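Local coordinates for ActII protein (Streptomyces coelicolor, PDB 2OPT) that probably represses transcription as a dimeric, all-helical TetR-family regulator that binds DNA through a helix-turn-helix domain and binds actinorhodin or its precursor (S)-DNPA, at residues A[22-27]-A[97-102]; A[14-19]-A[59-64]; A[172-177]-A[190-195]. All blocks are in the same frame, centred on the assembly; numbering follows the deposited sequence. Where two conformers were deposited one is given.

Contact 1: A[22-27]-A[97-102]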
loop_
_atom_site.group_PDB
_atom_site.type_symbol
_atom_site.label_atom_id
_atom_site.label_comp_id
_atom_site.label_asym_id
_atom_site.label_seq_id
_atom_site.Cartn_x
_atom_site.Cartn_y
_atom_site.Cartn_z
ATOM N N GLU A 22 -18.321 -14.420 5.698
ATOM C CA GLU A 22 -17.461 -15.586 5.685
ATOM C C GLU A 22 -16.086 -15.370 5.019
ATOM O O GLU A 22 -15.188 -16.224 5.105
ATOM C CB GLU A 22 -18.206 -16.774 5.058
ATOM C CG GLU A 22 -19.429 -17.233 5.857
ATOM C CD GLU A 22 -20.161 -18.339 5.145
ATOM O OE1 GLU A 22 -19.487 -19.187 4.541
ATOM O OE2 GLU A 22 -21.403 -18.346 5.159
ATOM N N GLY A 23 -15.900 -14.225 4.404
ATOM C CA GLY A 23 -14.584 -13.897 3.906
ATOM C C GLY A 23 -14.412 -14.380 2.488
ATOM O O GLY A 23 -15.212 -15.158 1.979
ATOM N N LEU A 24 -13.375 -13.884 1.855
ATOM C CA LEU A 24 -13.107 -14.118 0.467
ATOM C C LEU A 24 -12.903 -15.589 0.085
ATOM O O LEU A 24 -13.173 -15.979 -1.062
ATOM C CB LEU A 24 -11.858 -13.300 0.071
ATOM C CG LEU A 24 -11.414 -13.221 -1.391
ATOM C CD1 LEU A 24 -12.481 -12.717 -2.354
ATOM C CD2 LEU A 24 -10.207 -12.361 -1.486
ATOM N N ASP A 25 -12.383 -16.416 0.985
ATOM C CA ASP A 25 -12.062 -17.776 0.529
ATOM C C ASP A 25 -13.333 -18.628 0.414
ATOM O O ASP A 25 -13.425 -19.496 -0.449
ATOM C CB ASP A 25 -10.974 -18.436 1.382
ATOM C CG ASP A 25 -9.598 -17.780 1.211
ATOM O OD1 ASP A 25 -9.308 -17.125 0.194
ATOM O OD2 ASP A 25 -8.778 -17.918 2.129
ATOM N N ALA A 26 -14.324 -18.309 1.242
ATOM C CA ALA A 26 -15.648 -18.927 1.239
ATOM C C ALA A 26 -16.445 -18.606 -0.006
ATOM O O ALA A 26 -17.431 -19.289 -0.303
ATOM C CB ALA A 26 -16.420 -18.476 2.456
ATOM N N LEU A 27 -16.031 -17.553 -0.734
ATOM C CA LEU A 27 -16.774 -17.118 -1.913
ATOM C C LEU A 27 -16.242 -17.794 -3.170
ATOM O O LEU A 27 -15.350 -17.254 -3.820
ATOM C CB LEU A 27 -16.756 -15.589 -2.053
ATOM C CG LEU A 27 -17.507 -15.004 -3.266
ATOM C CD1 LEU A 27 -18.948 -15.396 -3.255
ATOM C CD2 LEU A 27 -17.358 -13.474 -3.282
ATOM N N ALA A 97 -10.584 -4.874 0.918
ATOM C CA ALA A 97 -9.310 -4.275 0.537
ATOM C C ALA A 97 -8.419 -5.285 -0.179
ATOM O O ALA A 97 -7.569 -4.912 -0.988
ATOM C CB ALA A 97 -8.603 -3.712 1.759
ATOM N N ARG A 98 -8.619 -6.563 0.124
ATOM C CA ARG A 98 -7.869 -7.636 -0.532
ATOM C C ARG A 98 -8.285 -7.695 -1.986
ATOM O O ARG A 98 -7.486 -7.920 -2.864
ATOM C CB ARG A 98 -8.151 -8.988 0.129
ATOM C CG ARG A 98 -7.162 -9.456 1.159
ATOM C CD ARG A 98 -7.552 -10.861 1.684
ATOM N NE ARG A 98 -7.245 -11.920 0.703
ATOM C CZ ARG A 98 -7.508 -13.220 0.848
ATOM N NH1 ARG A 98 -8.093 -13.691 1.942
ATOM N NH2 ARG A 98 -7.173 -14.069 -0.111
ATOM N N ILE A 99 -9.563 -7.508 -2.250
ATOM C CA ILE A 99 -10.037 -7.527 -3.631
ATOM C C ILE A 99 -9.616 -6.261 -4.336
ATOM O O ILE A 99 -9.219 -6.290 -5.499
ATOM C CB ILE A 99 -11.589 -7.598 -3.616
ATOM C CG1 ILE A 99 -12.069 -8.914 -3.001
ATOM C CG2 ILE A 99 -12.190 -7.357 -4.979
ATOM C CD1 ILE A 99 -13.564 -8.888 -2.686
ATOM N N ALA A 100 -9.749 -5.133 -3.625
ATOM C CA ALA A 100 -9.486 -3.803 -4.168
ATOM C C ALA A 100 -8.057 -3.556 -4.562
ATOM O O ALA A 100 -7.803 -2.788 -5.467
ATOM C CB ALA A 100 -9.897 -2.747 -3.173
ATOM N N ILE A 101 -7.116 -4.164 -3.851
ATOM C CA ILE A 101 -5.703 -3.731 -3.911
ATOM C C ILE A 101 -5.043 -3.823 -5.311
ATOM O O ILE A 101 -4.149 -3.004 -5.666
ATOM C CB ILE A 101 -4.857 -4.452 -2.794
ATOM C CG1 ILE A 101 -3.533 -3.722 -2.445
ATOM C CG2 ILE A 101 -4.767 -5.996 -3.014
ATOM C CD1 ILE A 101 -2.934 -2.823 -3.500
ATOM N N ASP A 102 -5.470 -4.807 -6.096
ATOM C CA ASP A 102 -4.959 -5.086 -7.430
ATOM C C ASP A 102 -5.952 -4.642 -8.544
ATOM O O ASP A 102 -5.775 -4.976 -9.711
ATOM C CB ASP A 102 -4.742 -6.596 -7.517
ATOM C CG ASP A 102 -6.040 -7.383 -7.295
ATOM O OD1 ASP A 102 -6.835 -7.013 -6.406
ATOM O OD2 ASP A 102 -6.267 -8.372 -8.024
#

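Contact 2: A[14-19]-A[59-64]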
loop_
_atom_site.group_PDB
_atom_site.type_symbol
_atom_site.label_atom_id
_atom_site.label_comp_id
_atom_site.label_asym_id
_atom_site.label_seq_id
_atom_site.Cartn_x
_atom_site.Cartn_y
_atom_site.Cartn_z
ATOM N N THR A 14 -25.840 -11.147 -3.239
ATOM C CA THR A 14 -25.683 -12.430 -2.560
ATOM C C THR A 14 -24.218 -12.710 -2.323
ATOM O O THR A 14 -23.839 -13.108 -1.248
ATOM C CB THR A 14 -26.319 -13.541 -3.446
ATOM O OG1 THR A 14 -27.721 -13.250 -3.582
ATOM C CG2 THR A 14 -26.156 -14.938 -2.829
ATOM N N ALA A 15 -23.390 -12.505 -3.352
ATOM C CA ALA A 15 -21.961 -12.679 -3.208
ATOM C C ALA A 15 -21.315 -11.800 -2.128
ATOM O O ALA A 15 -20.501 -12.279 -1.305
ATOM C CB ALA A 15 -21.272 -12.429 -4.581
ATOM N N LEU A 16 -21.683 -10.529 -2.100
ATOM C CA LEU A 16 -21.196 -9.636 -1.095
ATOM C C LEU A 16 -21.621 -10.112 0.304
ATOM O O LEU A 16 -20.890 -9.970 1.264
ATOM C CB LEU A 16 -21.769 -8.241 -1.371
ATOM C CG LEU A 16 -21.346 -7.171 -0.346
ATOM C CD1 LEU A 16 -19.804 -7.000 -0.330
ATOM C CD2 LEU A 16 -22.062 -5.840 -0.661
ATOM N N GLY A 17 -22.792 -10.711 0.400
ATOM C CA GLY A 17 -23.307 -11.185 1.699
ATOM C C GLY A 17 -22.410 -12.331 2.188
ATOM O O GLY A 17 -22.053 -12.424 3.374
ATOM N N ILE A 18 -22.009 -13.197 1.269
ATOM C CA ILE A 18 -21.148 -14.335 1.625
ATOM C C ILE A 18 -19.814 -13.794 2.128
ATOM O O ILE A 18 -19.353 -14.168 3.193
ATOM C CB ILE A 18 -20.957 -15.329 0.421
ATOM C CG1 ILE A 18 -22.296 -16.048 0.145
ATOM C CG2 ILE A 18 -19.832 -16.356 0.707
ATOM C CD1 ILE A 18 -22.430 -16.554 -1.327
ATOM N N LEU A 19 -19.195 -12.950 1.317
ATOM C CA LEU A 19 -17.957 -12.223 1.650
ATOM C C LEU A 19 -18.033 -11.563 3.029
ATOM O O LEU A 19 -17.140 -11.694 3.849
ATOM C CB LEU A 19 -17.743 -11.130 0.624
ATOM C CG LEU A 19 -16.542 -11.009 -0.307
ATOM C CD1 LEU A 19 -16.278 -9.528 -0.637
ATOM C CD2 LEU A 19 -15.302 -11.587 0.332
ATOM N N ASP A 59 -17.158 -3.114 -7.461
ATOM C CA ASP A 59 -17.860 -1.908 -7.878
ATOM C C ASP A 59 -19.120 -1.653 -7.079
ATOM O O ASP A 59 -19.488 -0.496 -6.816
ATOM C CB ASP A 59 -18.209 -1.948 -9.352
ATOM C CG ASP A 59 -18.513 -0.573 -9.874
ATOM O OD1 ASP A 59 -17.566 0.243 -9.939
ATOM O OD2 ASP A 59 -19.724 -0.267 -10.058
ATOM N N ILE A 60 -19.800 -2.707 -6.656
ATOM C CA ILE A 60 -21.090 -2.461 -6.005
ATOM C C ILE A 60 -21.023 -1.729 -4.653
ATOM O O ILE A 60 -21.920 -0.963 -4.293
ATOM C CB ILE A 60 -21.890 -3.764 -5.914
ATOM C CG1 ILE A 60 -23.374 -3.430 -6.008
ATOM C CG2 ILE A 60 -21.528 -4.578 -4.610
ATOM C CD1 ILE A 60 -24.206 -4.632 -6.276
ATOM N N VAL A 61 -19.983 -2.008 -3.867
ATOM C CA VAL A 61 -19.816 -1.395 -2.546
ATOM C C VAL A 61 -19.365 0.092 -2.671
ATOM O O VAL A 61 -19.501 0.861 -1.749
ATOM C CB VAL A 61 -18.747 -2.184 -1.730
ATOM C CG1 VAL A 61 -19.267 -3.528 -1.406
ATOM C CG2 VAL A 61 -17.411 -2.354 -2.547
ATOM N N LEU A 62 -18.773 0.466 -3.808
ATOM C CA LEU A 62 -18.299 1.834 -4.044
ATOM C C LEU A 62 -19.414 2.847 -4.092
ATOM O O LEU A 62 -19.166 4.041 -3.987
ATOM C CB LEU A 62 -17.533 1.907 -5.353
ATOM C CG LEU A 62 -16.183 1.187 -5.326
ATOM C CD1 LEU A 62 -15.404 1.385 -6.674
ATOM C CD2 LEU A 62 -15.349 1.767 -4.191
ATOM N N THR A 63 -20.648 2.361 -4.245
ATOM C CA THR A 63 -21.801 3.183 -4.060
ATOM C C THR A 63 -21.755 3.829 -2.698
ATOM O O THR A 63 -22.313 4.899 -2.518
ATOM C CB THR A 63 -23.136 2.376 -4.202
ATOM O OG1 THR A 63 -24.163 3.313 -4.504
ATOM C CG2 THR A 63 -23.537 1.657 -2.911
ATOM N N GLU A 64 -21.098 3.164 -1.722
ATOM C CA GLU A 64 -21.036 3.647 -0.312
ATOM C C GLU A 64 -20.131 4.840 -0.071
ATOM O O GLU A 64 -20.165 5.475 0.987
ATOM C CB GLU A 64 -20.563 2.497 0.596
ATOM C CG GLU A 64 -21.444 1.247 0.550
ATOM C CD GLU A 64 -21.078 0.179 1.605
ATOM O OE1 GLU A 64 -20.318 0.452 2.562
ATOM O OE2 GLU A 64 -21.592 -0.935 1.473
#

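Contact 3: A[172-177]-A[190-195]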
loop_
_atom_site.group_PDB
_atom_site.type_symbol
_atom_site.label_atom_id
_atom_site.label_comp_id
_atom_site.label_asym_id
_atom_site.label_seq_id
_atom_site.Cartn_x
_atom_site.Cartn_y
_atom_site.Cartn_z
ATOM N N GLY A 172 7.853 -4.229 24.027
ATOM C CA GLY A 172 8.693 -4.673 25.124
ATOM C C GLY A 172 10.080 -5.024 24.662
ATOM O O GLY A 172 11.035 -4.869 25.404
ATOM N N TYR A 173 10.201 -5.516 23.433
ATOM C CA TYR A 173 11.519 -5.669 22.861
ATOM C C TYR A 173 12.169 -4.284 22.735
ATOM O O TYR A 173 13.225 -4.046 23.293
ATOM C CB TYR A 173 11.447 -6.349 21.503
ATOM C CG TYR A 173 12.799 -6.607 20.916
ATOM C CD1 TYR A 173 13.691 -7.433 21.558
ATOM C CD2 TYR A 173 13.184 -6.028 19.704
ATOM C CE1 TYR A 173 14.937 -7.678 21.033
ATOM C CE2 TYR A 173 14.422 -6.277 19.162
ATOM C CZ TYR A 173 15.302 -7.095 19.832
ATOM O OH TYR A 173 16.556 -7.355 19.326
ATOM N N LEU A 174 11.527 -3.368 22.002
ATOM C CA LEU A 174 12.080 -2.047 21.759
ATOM C C LEU A 174 12.346 -1.327 23.070
ATOM O O LEU A 174 13.453 -0.857 23.302
ATOM C CB LEU A 174 11.137 -1.223 20.883
ATOM C CG LEU A 174 11.008 -1.574 19.409
ATOM C CD1 LEU A 174 10.277 -0.417 18.675
ATOM C CD2 LEU A 174 12.362 -1.891 18.764
ATOM N N LYS A 175 11.339 -1.271 23.937
ATOM C CA LYS A 175 11.484 -0.558 25.205
ATOM C C LYS A 175 12.639 -1.058 26.092
ATOM O O LYS A 175 13.287 -0.258 26.767
ATOM C CB LYS A 175 10.089 -0.536 25.969
ATOM C CG LYS A 175 10.246 -0.397 27.536
ATOM C CD LYS A 175 9.509 0.838 28.094
ATOM C CE LYS A 175 9.603 0.894 29.622
ATOM N NZ LYS A 175 8.528 1.774 30.208
ATOM N N SER A 176 12.930 -2.363 26.037
ATOM C CA SER A 176 14.021 -2.963 26.828
ATOM C C SER A 176 15.336 -3.184 26.053
ATOM O O SER A 176 16.195 -3.953 26.480
ATOM C CB SER A 176 13.550 -4.259 27.501
ATOM O OG SER A 176 13.573 -5.355 26.592
ATOM N N LEU A 177 15.482 -2.510 24.908
ATOM C CA LEU A 177 16.759 -2.419 24.173
ATOM C C LEU A 177 17.745 -1.570 24.958
ATOM O O LEU A 177 17.312 -0.672 25.707
ATOM C CB LEU A 177 16.520 -1.770 22.810
ATOM C CG LEU A 177 16.561 -2.533 21.463
ATOM C CD1 LEU A 177 16.373 -4.057 21.520
ATOM C CD2 LEU A 177 15.608 -1.871 20.480
ATOM N N GLY A 190 6.699 3.204 22.058
ATOM C CA GLY A 190 5.239 3.395 22.089
ATOM C C GLY A 190 4.681 3.732 20.703
ATOM O O GLY A 190 3.939 2.934 20.130
ATOM N N PRO A 191 5.047 4.909 20.140
ATOM C CA PRO A 191 4.515 5.296 18.834
ATOM C C PRO A 191 4.792 4.253 17.749
ATOM O O PRO A 191 3.916 3.989 16.929
ATOM C CB PRO A 191 5.276 6.594 18.526
ATOM C CG PRO A 191 5.564 7.166 19.892
ATOM C CD PRO A 191 5.913 5.961 20.705
ATOM N N ILE A 192 5.991 3.672 17.739
ATOM C CA ILE A 192 6.365 2.767 16.666
ATOM C C ILE A 192 5.509 1.524 16.749
ATOM O O ILE A 192 5.194 0.902 15.750
ATOM C CB ILE A 192 7.865 2.392 16.716
ATOM C CG1 ILE A 192 8.723 3.643 16.533
ATOM C CG2 ILE A 192 8.187 1.335 15.671
ATOM C CD1 ILE A 192 10.256 3.409 16.744
ATOM N N THR A 193 5.072 1.218 17.959
ATOM C CA THR A 193 4.363 -0.011 18.233
ATOM C C THR A 193 2.863 0.221 18.455
ATOM O O THR A 193 2.025 -0.602 18.057
ATOM C CB THR A 193 4.996 -0.678 19.446
ATOM O OG1 THR A 193 5.992 -1.597 18.995
ATOM C CG2 THR A 193 3.970 -1.390 20.269
ATOM N N SER A 194 2.546 1.348 19.094
ATOM C CA SER A 194 1.195 1.636 19.551
ATOM C C SER A 194 0.333 1.949 18.371
ATOM O O SER A 194 -0.578 1.196 18.062
ATOM C CB SER A 194 1.152 2.812 20.573
ATOM O OG SER A 194 1.927 2.564 21.767
ATOM N N LEU A 195 0.682 3.024 17.674
ATOM C CA LEU A 195 -0.316 3.861 16.992
ATOM C C LEU A 195 -1.693 3.228 16.685
ATOM O O LEU A 195 -1.807 2.314 15.859
ATOM C CB LEU A 195 0.281 4.631 15.793
ATOM C CG LEU A 195 0.917 5.959 16.244
ATOM C CD1 LEU A 195 1.174 6.912 15.093
ATOM C CD2 LEU A 195 0.069 6.663 17.363
#

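Contact 1: A[22-27]-A[97-102]
L24 lays its CD2 methyl over one face of the R98 guanidinium, 3.5 Å above the plane and displaced toward the rim, with CD2 3.7 Å from R98 CZ. The other branch of the same leucine serves a different partner: L24 CD1 rests 3.9 Å from CG1 of I99 and touches its CD1 almost as closely. The fork is set by the first torsion, CG lying opposite the backbone N (chi1 -173°), which sends both methyls toward 97-102. There one spreads over a flat charged group and the other over a buried aliphatic chain. Of the 196 Å² buried between the two segments, L24 contributes 78 Å² and R98 61 Å². R98 bends at chi3 (75°), and its guanidinium takes L24 on a face and D25 OD1 at the edge, near its plane. The separation of D25 OD1 from R98 NH2, 3.7 Å, makes this a long salt bridge; with the carboxylate and guanidinium planes 77° apart, it lacks the coplanar, two-pronged geometry of a close ion pair. Both charged residues are exposed, so solvent probably screens the attraction. In TetR-family terms the contact spans the boundary between the DNA-binding and the C-terminal regulatory parts: 22-27 lies in the loop between helix 8-22 and helix 29-36, while 97-102 lies on the short helix 96-100. The loop's backbone is tied to the same region, because L24 N hydrogen-bonds to OD2 of D95. L19 of helix 8-22 touches both L24 and I99, and L54 of helix 50-61 also packs on L24, extending the apolar patch. G23, with positive phi, takes the chain out of helix 8-22 just ahead of L24.

Contact 2: A[14-19]-A[59-64]
L16 supplies 55 of the 105 Å² buried here and reaches both of its partners with its two methyl groups. V61, with 30 Å², receives the fork: its CG1 is 3.7 Å from L16 CD1 and equally near L16 CD2, so one valine methyl sits against both prongs. I60 adds 17 Å² through CG2, which approaches L16 CD2 at the looser distance of 4.2 Å. The extended first torsion of L16 (chi1 179°) carries its CG away from the backbone N and across the gap, where the two CA atoms of L16 and V61 are 8.5 Å apart. At chi1 -68° the CG1 of V61 lies opposite the carbonyl carbon, and it is this branch that meets L16. No hydrogen bond crosses between the segments; the evidence is for dispersion contact alone. Around this patch, M89 of helix 75-92 packs on V61 and H93 touches L16, while T14 and A15, on another side of the same turn, pack on L32 of helix 29-36. The contact thus joins the first helix of the TetR-type DNA-binding domain to the end of helix 50-61, the helix that in this family follows the helix-turn-helix and leads toward the C-terminal domain.

Contact 3: A[172-177]-A[190-195]
L174 and I192 meet with their side chains at about a right angle, the leucine directing one branch against the isoleucine's shorter arm. L174 CD1 stands 4.1 Å from I192 CG2 and is nearly as close to I192 CB. The leucine owes this reach to a CG placed opposite its carbonyl carbon (chi1 -72°), with CB already directed toward 190-195. T193 approaches the same methyl from a different direction, its OG1 4.5 Å from L174 CD1, a marginal contact. With only 89 Å² buried, 48 of it on L174, and no hydrogen bond between the segments, this is light apolar packing. It joins the end of helix 164-175 to the short helix 189-194 within the TetR C-terminal domain, the two linked through helix 183-187, whose L185 touches I192. T193 also packs on A167, L170 and H171 farther back along helix 164-175. The end of that helix is secured within its own segment: G172 O accepts both the S176 backbone N and S176 OG, the latter at 2.8 Å from G172 O, in the carbonyl plane with a C=O to donor angle of 159°. Residues flanking the packed pair meet the second subunit, where M111 of that chain touches Y173 and L177, and A132 of that chain lies against P191.

Overall arrangement
Contacts 1 and 2 form one neighbourhood, their centres 11 Å apart, and their segments alternate along the chain: 14-19, 22-27, 59-64, 97-102. They touch where A15 and I18 of contact 2 meet L27 and A26 of contact 1, and helix 50-61 borders contact 1 as well. Both lie where the DNA-binding part meets the C-terminal domain, a junction through which, as in other TetR-family repressors, ligand binding is probably relayed. Contact 3 follows later in the chain, wholly within the C-terminal domain beside the second subunit; its nearest atoms are about 17 Å from contact 1 and about 23 Å from contact 2, which lies across the chain's centre.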